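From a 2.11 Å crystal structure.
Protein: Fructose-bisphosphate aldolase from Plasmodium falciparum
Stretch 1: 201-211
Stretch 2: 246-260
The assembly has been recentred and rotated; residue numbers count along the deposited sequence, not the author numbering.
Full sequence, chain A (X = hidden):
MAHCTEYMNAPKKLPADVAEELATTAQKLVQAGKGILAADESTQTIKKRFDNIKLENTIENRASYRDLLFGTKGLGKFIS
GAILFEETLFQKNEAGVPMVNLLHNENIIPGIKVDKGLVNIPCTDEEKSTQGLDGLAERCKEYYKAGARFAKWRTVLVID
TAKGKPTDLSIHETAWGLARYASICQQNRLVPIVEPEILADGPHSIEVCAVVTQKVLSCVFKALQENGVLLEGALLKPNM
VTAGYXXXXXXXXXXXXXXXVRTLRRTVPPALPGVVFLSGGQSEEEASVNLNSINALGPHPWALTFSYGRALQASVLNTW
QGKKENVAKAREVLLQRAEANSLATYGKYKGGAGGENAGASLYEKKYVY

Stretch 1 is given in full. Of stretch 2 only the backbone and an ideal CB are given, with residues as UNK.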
# COMPACT_ATOMS: atom_id res chain seq x y z
N ASP A 201 -12.64 -18.09 -17.71
CA ASP A 201 -14.10 -18.10 -17.79
C ASP A 201 -14.65 -16.70 -18.02
O ASP A 201 -14.31 -15.77 -17.29
CB ASP A 201 -14.70 -18.71 -16.52
CG ASP A 201 -14.23 -20.13 -16.28
OD1 ASP A 201 -14.06 -20.88 -17.26
OD2 ASP A 201 -14.05 -20.50 -15.10
N GLY A 202 -15.49 -16.55 -19.03
CA GLY A 202 -16.07 -15.27 -19.37
C GLY A 202 -15.91 -14.93 -20.84
O GLY A 202 -15.25 -15.67 -21.58
N PRO A 203 -16.53 -13.83 -21.28
CA PRO A 203 -16.47 -13.37 -22.67
C PRO A 203 -15.46 -12.25 -22.90
O PRO A 203 -15.45 -11.64 -23.97
CB PRO A 203 -17.89 -12.88 -22.92
CG PRO A 203 -18.43 -12.50 -21.53
CD PRO A 203 -17.45 -13.00 -20.49
N HIS A 204 -14.62 -11.98 -21.90
CA HIS A 204 -13.65 -10.90 -21.99
C HIS A 204 -12.63 -11.15 -23.09
O HIS A 204 -12.28 -12.29 -23.38
CB HIS A 204 -12.93 -10.71 -20.65
CG HIS A 204 -12.13 -11.90 -20.22
ND1 HIS A 204 -12.65 -12.90 -19.44
CD2 HIS A 204 -10.84 -12.24 -20.47
CE1 HIS A 204 -11.72 -13.82 -19.22
NE2 HIS A 204 -10.61 -13.44 -19.84
N SER A 205 -12.16 -10.07 -23.71
CA SER A 205 -11.17 -10.18 -24.78
C SER A 205 -9.79 -10.52 -24.22
O SER A 205 -9.59 -10.53 -23.01
CB SER A 205 -11.11 -8.88 -25.58
OG SER A 205 -10.72 -7.79 -24.76
N ILE A 206 -8.85 -10.78 -25.12
CA ILE A 206 -7.50 -11.16 -24.72
C ILE A 206 -6.73 -9.94 -24.22
O ILE A 206 -5.77 -10.07 -23.45
CB ILE A 206 -6.75 -11.84 -25.89
CG1 ILE A 206 -5.43 -12.47 -25.40
CG2 ILE A 206 -6.52 -10.87 -27.03
CD1 ILE A 206 -4.73 -13.29 -26.46
N GLU A 207 -7.15 -8.76 -24.64
CA GLU A 207 -6.54 -7.52 -24.19
C GLU A 207 -6.87 -7.25 -22.72
O GLU A 207 -6.04 -6.76 -21.96
CB GLU A 207 -6.99 -6.33 -25.05
CG GLU A 207 -6.46 -6.36 -26.48
CD GLU A 207 -7.23 -7.32 -27.38
OE1 GLU A 207 -8.19 -7.96 -26.90
OE2 GLU A 207 -6.87 -7.42 -28.57
N VAL A 208 -8.10 -7.59 -22.34
CA VAL A 208 -8.54 -7.43 -20.96
C VAL A 208 -7.76 -8.37 -20.04
O VAL A 208 -7.33 -7.97 -18.96
CB VAL A 208 -10.05 -7.71 -20.81
CG1 VAL A 208 -10.48 -7.65 -19.35
CG2 VAL A 208 -10.86 -6.73 -21.65
N CYS A 209 -7.58 -9.61 -20.48
CA CYS A 209 -6.85 -10.60 -19.71
C CYS A 209 -5.40 -10.17 -19.47
O CYS A 209 -4.85 -10.43 -18.41
CB CYS A 209 -6.87 -11.96 -20.42
SG CYS A 209 -5.98 -13.27 -19.55
N ALA A 210 -4.81 -9.51 -20.46
CA ALA A 210 -3.44 -9.03 -20.34
C ALA A 210 -3.33 -7.95 -19.27
O ALA A 210 -2.42 -7.97 -18.44
CB ALA A 210 -2.94 -8.50 -21.67
N VAL A 211 -4.27 -7.00 -19.29
CA VAL A 211 -4.28 -5.91 -18.33
C VAL A 211 -4.49 -6.42 -16.91
O VAL A 211 -3.82 -5.98 -15.97
CB VAL A 211 -5.38 -4.88 -18.66
CG1 VAL A 211 -5.44 -3.79 -17.60
CG2 VAL A 211 -5.15 -4.28 -20.04
N UNK A 246 -15.84 -17.70 -23.63
CA UNK A 246 -17.06 -17.30 -24.32
C UNK A 246 -16.84 -16.06 -25.17
O UNK A 246 -17.80 -15.47 -25.68
CB UNK A 246 -18.18 -17.05 -23.31
N UNK A 247 -15.59 -15.65 -25.33
CA UNK A 247 -15.26 -14.48 -26.14
C UNK A 247 -15.54 -14.74 -27.62
O UNK A 247 -15.36 -15.86 -28.10
CB UNK A 247 -13.79 -14.09 -25.94
N UNK A 248 -15.97 -13.71 -28.32
CA UNK A 248 -16.34 -13.85 -29.73
C UNK A 248 -15.19 -13.45 -30.66
O UNK A 248 -15.08 -13.97 -31.77
CB UNK A 248 -17.58 -13.00 -30.04
N UNK A 249 -14.35 -12.52 -30.21
CA UNK A 249 -13.21 -12.07 -31.00
C UNK A 249 -12.20 -13.20 -31.18
O UNK A 249 -11.53 -13.61 -30.23
CB UNK A 249 -12.54 -10.86 -30.34
N UNK A 250 -12.10 -13.69 -32.41
CA UNK A 250 -11.20 -14.80 -32.73
C UNK A 250 -9.74 -14.41 -32.53
O UNK A 250 -9.28 -13.40 -33.05
CB UNK A 250 -11.42 -15.26 -34.17
N UNK A 251 -9.02 -15.23 -31.77
CA UNK A 251 -7.61 -14.98 -31.50
C UNK A 251 -6.74 -16.17 -31.90
O UNK A 251 -7.03 -17.31 -31.54
CB UNK A 251 -7.41 -14.66 -30.02
N UNK A 252 -5.68 -15.89 -32.65
CA UNK A 252 -4.75 -16.93 -33.07
C UNK A 252 -3.78 -17.28 -31.95
O UNK A 252 -3.77 -16.63 -30.90
CB UNK A 252 -3.98 -16.49 -34.32
N UNK A 253 -2.98 -18.32 -32.17
CA UNK A 253 -2.05 -18.79 -31.15
C UNK A 253 -0.88 -17.83 -30.96
O UNK A 253 -0.27 -17.79 -29.89
CB UNK A 253 -1.53 -20.18 -31.52
N UNK A 254 -0.56 -17.06 -31.99
CA UNK A 254 0.51 -16.07 -31.90
C UNK A 254 0.06 -14.86 -31.09
O UNK A 254 0.88 -14.19 -30.45
CB UNK A 254 0.96 -15.63 -33.30
N UNK A 255 -1.24 -14.59 -31.11
CA UNK A 255 -1.80 -13.53 -30.29
C UNK A 255 -1.69 -13.91 -28.82
O UNK A 255 -1.47 -13.06 -27.96
CB UNK A 255 -3.26 -13.26 -30.67
N UNK A 256 -1.85 -15.20 -28.54
CA UNK A 256 -1.68 -15.72 -27.19
C UNK A 256 -0.23 -15.59 -26.75
O UNK A 256 0.06 -15.13 -25.65
CB UNK A 256 -2.13 -17.18 -27.11
N UNK A 257 0.69 -15.97 -27.64
CA UNK A 257 2.11 -15.92 -27.35
C UNK A 257 2.65 -14.51 -27.15
O UNK A 257 3.47 -14.27 -26.27
CB UNK A 257 2.88 -16.60 -28.48
N UNK A 258 2.18 -13.57 -27.97
CA UNK A 258 2.64 -12.19 -27.90
C UNK A 258 2.24 -11.52 -26.59
O UNK A 258 3.08 -10.97 -25.88
CB UNK A 258 2.09 -11.39 -29.08
N UNK A 259 0.95 -11.57 -26.28
CA UNK A 259 0.42 -10.88 -25.11
C UNK A 259 0.81 -11.58 -23.81
O UNK A 259 0.69 -11.00 -22.73
CB UNK A 259 -1.10 -10.78 -25.21
N UNK A 260 1.27 -12.82 -23.91
CA UNK A 260 1.76 -13.54 -22.74
C UNK A 260 3.19 -13.13 -22.42
O UNK A 260 3.52 -12.85 -21.27
CB UNK A 260 1.68 -15.05 -22.97

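Position 246 sits beside Gly202. Its backbone N donates to Gly202 O at 2.9 Å, and its CB points toward stretch 1. Gly202 N lies nearby as a donor, so a side chain with an acceptor and some reach would suit; Gln, Glu, Asp or Asn come to mind. The residue is Glu246. Its chain folds back, and OE1 accepts from Gly202 N at 3.1 Å.

At position 247 the CB points sideways and lies 3.5 Å from His204 O and 3.6 Å from Pro203 O. Space is tight, so a small or slender side chain fits: Ala, Ser, Cys or perhaps Val. It is Cys247. With chi1 t, SG packs 3.8 Å from Ser205 CA.

Positions 248 and 250 meet nothing of stretch 1, and many residues would do. They are Thr248 and Lys250, the latter poorly ordered. At 249 the CB points toward stretch 1, but its nearest atom there, Ser205 CB, is 5.4 Å away. Small or polar residues would suit; Ala249 makes no contact.

Position 251 points its CB toward Ile206, 4.7 Å from Ile206 CD1. Its extended backbone (-125/131) favours a beta-branched residue, Val, Ile or Thr. Thr251 places CG2 4.0 Å from Ile206 CG2.

Position 252 directly precedes the helix, with phi/psi -80/173. Ser, Thr, Asp or Asn would suit as N-cap. Thr252 takes it. Positions 253 and 254 are out of reach of stretch 1 and allow many residues; they are Thr253 and Gln254.

At 255 the CB is 4.5 Å from Ile206 CD1, yet the helix start also invites an acceptor. Asp, Glu or an apolar residue would be plausible. Asp255 turns its carboxylate to Thr252, while its backbone O lies 3.6 Å from Ile206 CD1. Asp255 OD2 accepts from Thr252 N at 3.2 Å and, weakly, from Thr252 OG1 at 3.0 Å.

Position 256 points sideways past Ile206 CD1, so Ala, Val or Ile would fit. Val256 brings CG2 to 4.3 Å from Ile206 CD1.

At 257 the CB would point away, and 258 is out of reach. Stretch 1 constrains neither, and the helical angles would suit many residues. They are Gly257 and Phe258.

Position 259 faces Ile206 and Ala210, both apolar, with its CB 4.6 Å from each of Ile206 CD1 and Ala210 CB. Leu, Ile or Met would suit. Leu259 puts CD1 3.6 Å from Ile206 CG2 and CD2 4.4 Å from Ala210 CB.

Position 260 points away. Stretch 1 asks nothing here, so many residues would do, polar or apolar. Thr260 OG1 donates to Val256 O at 2.6 Å.

Stretch 2, residues 246-260: ECTAKTTTQDVGFLT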
# COMPACT_ATOMS: atom_id res chain seq x y z
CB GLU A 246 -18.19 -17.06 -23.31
CG GLU A 246 -18.78 -18.33 -22.71
CD GLU A 246 -17.88 -18.96 -21.66
OE1 GLU A 246 -17.09 -18.23 -21.04
OE2 GLU A 246 -17.98 -20.19 -21.46
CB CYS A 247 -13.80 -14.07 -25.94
SG CYS A 247 -13.34 -12.54 -26.78
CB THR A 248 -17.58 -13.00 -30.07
OG1 THR A 248 -17.32 -11.62 -29.78
CG2 THR A 248 -18.78 -13.46 -29.26
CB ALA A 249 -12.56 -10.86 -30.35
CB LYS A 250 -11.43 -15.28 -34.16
CG LYS A 250 -12.87 -15.68 -34.47
CD LYS A 250 -13.03 -16.10 -35.92
CE LYS A 250 -14.47 -16.44 -36.24
NZ LYS A 250 -14.65 -16.86 -37.66
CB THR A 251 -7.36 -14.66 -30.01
OG1 THR A 251 -7.81 -15.77 -29.21
CG2 THR A 251 -8.12 -13.41 -29.60
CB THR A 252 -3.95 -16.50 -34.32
OG1 THR A 252 -3.22 -15.30 -34.03
CG2 THR A 252 -4.89 -16.25 -35.49
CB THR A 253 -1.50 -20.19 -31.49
OG1 THR A 253 -0.54 -20.59 -30.50
CG2 THR A 253 -0.85 -20.20 -32.86
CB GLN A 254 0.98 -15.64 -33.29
CG GLN A 254 1.81 -16.68 -34.01
CD GLN A 254 2.45 -16.13 -35.28
OE1 GLN A 254 2.08 -15.06 -35.76
NE2 GLN A 254 3.42 -16.87 -35.81
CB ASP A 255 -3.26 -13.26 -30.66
CG ASP A 255 -3.40 -12.68 -32.06
OD1 ASP A 255 -2.46 -12.00 -32.52
OD2 ASP A 255 -4.46 -12.89 -32.69
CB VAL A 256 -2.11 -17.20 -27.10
CG1 VAL A 256 -1.68 -17.80 -25.77
CG2 VAL A 256 -3.61 -17.33 -27.29
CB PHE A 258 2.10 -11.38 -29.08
CG PHE A 258 2.26 -9.89 -28.92
CD1 PHE A 258 3.50 -9.30 -29.10
CD2 PHE A 258 1.18 -9.09 -28.59
CE1 PHE A 258 3.66 -7.93 -28.95
CE2 PHE A 258 1.33 -7.73 -28.44
CZ PHE A 258 2.57 -7.14 -28.62
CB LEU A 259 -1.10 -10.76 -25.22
CG LEU A 259 -1.57 -9.79 -26.30
CD1 LEU A 259 -3.01 -10.06 -26.70
CD2 LEU A 259 -1.42 -8.35 -25.83
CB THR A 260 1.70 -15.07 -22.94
OG1 THR A 260 0.34 -15.48 -23.13
CG2 THR A 260 2.27 -15.79 -21.73
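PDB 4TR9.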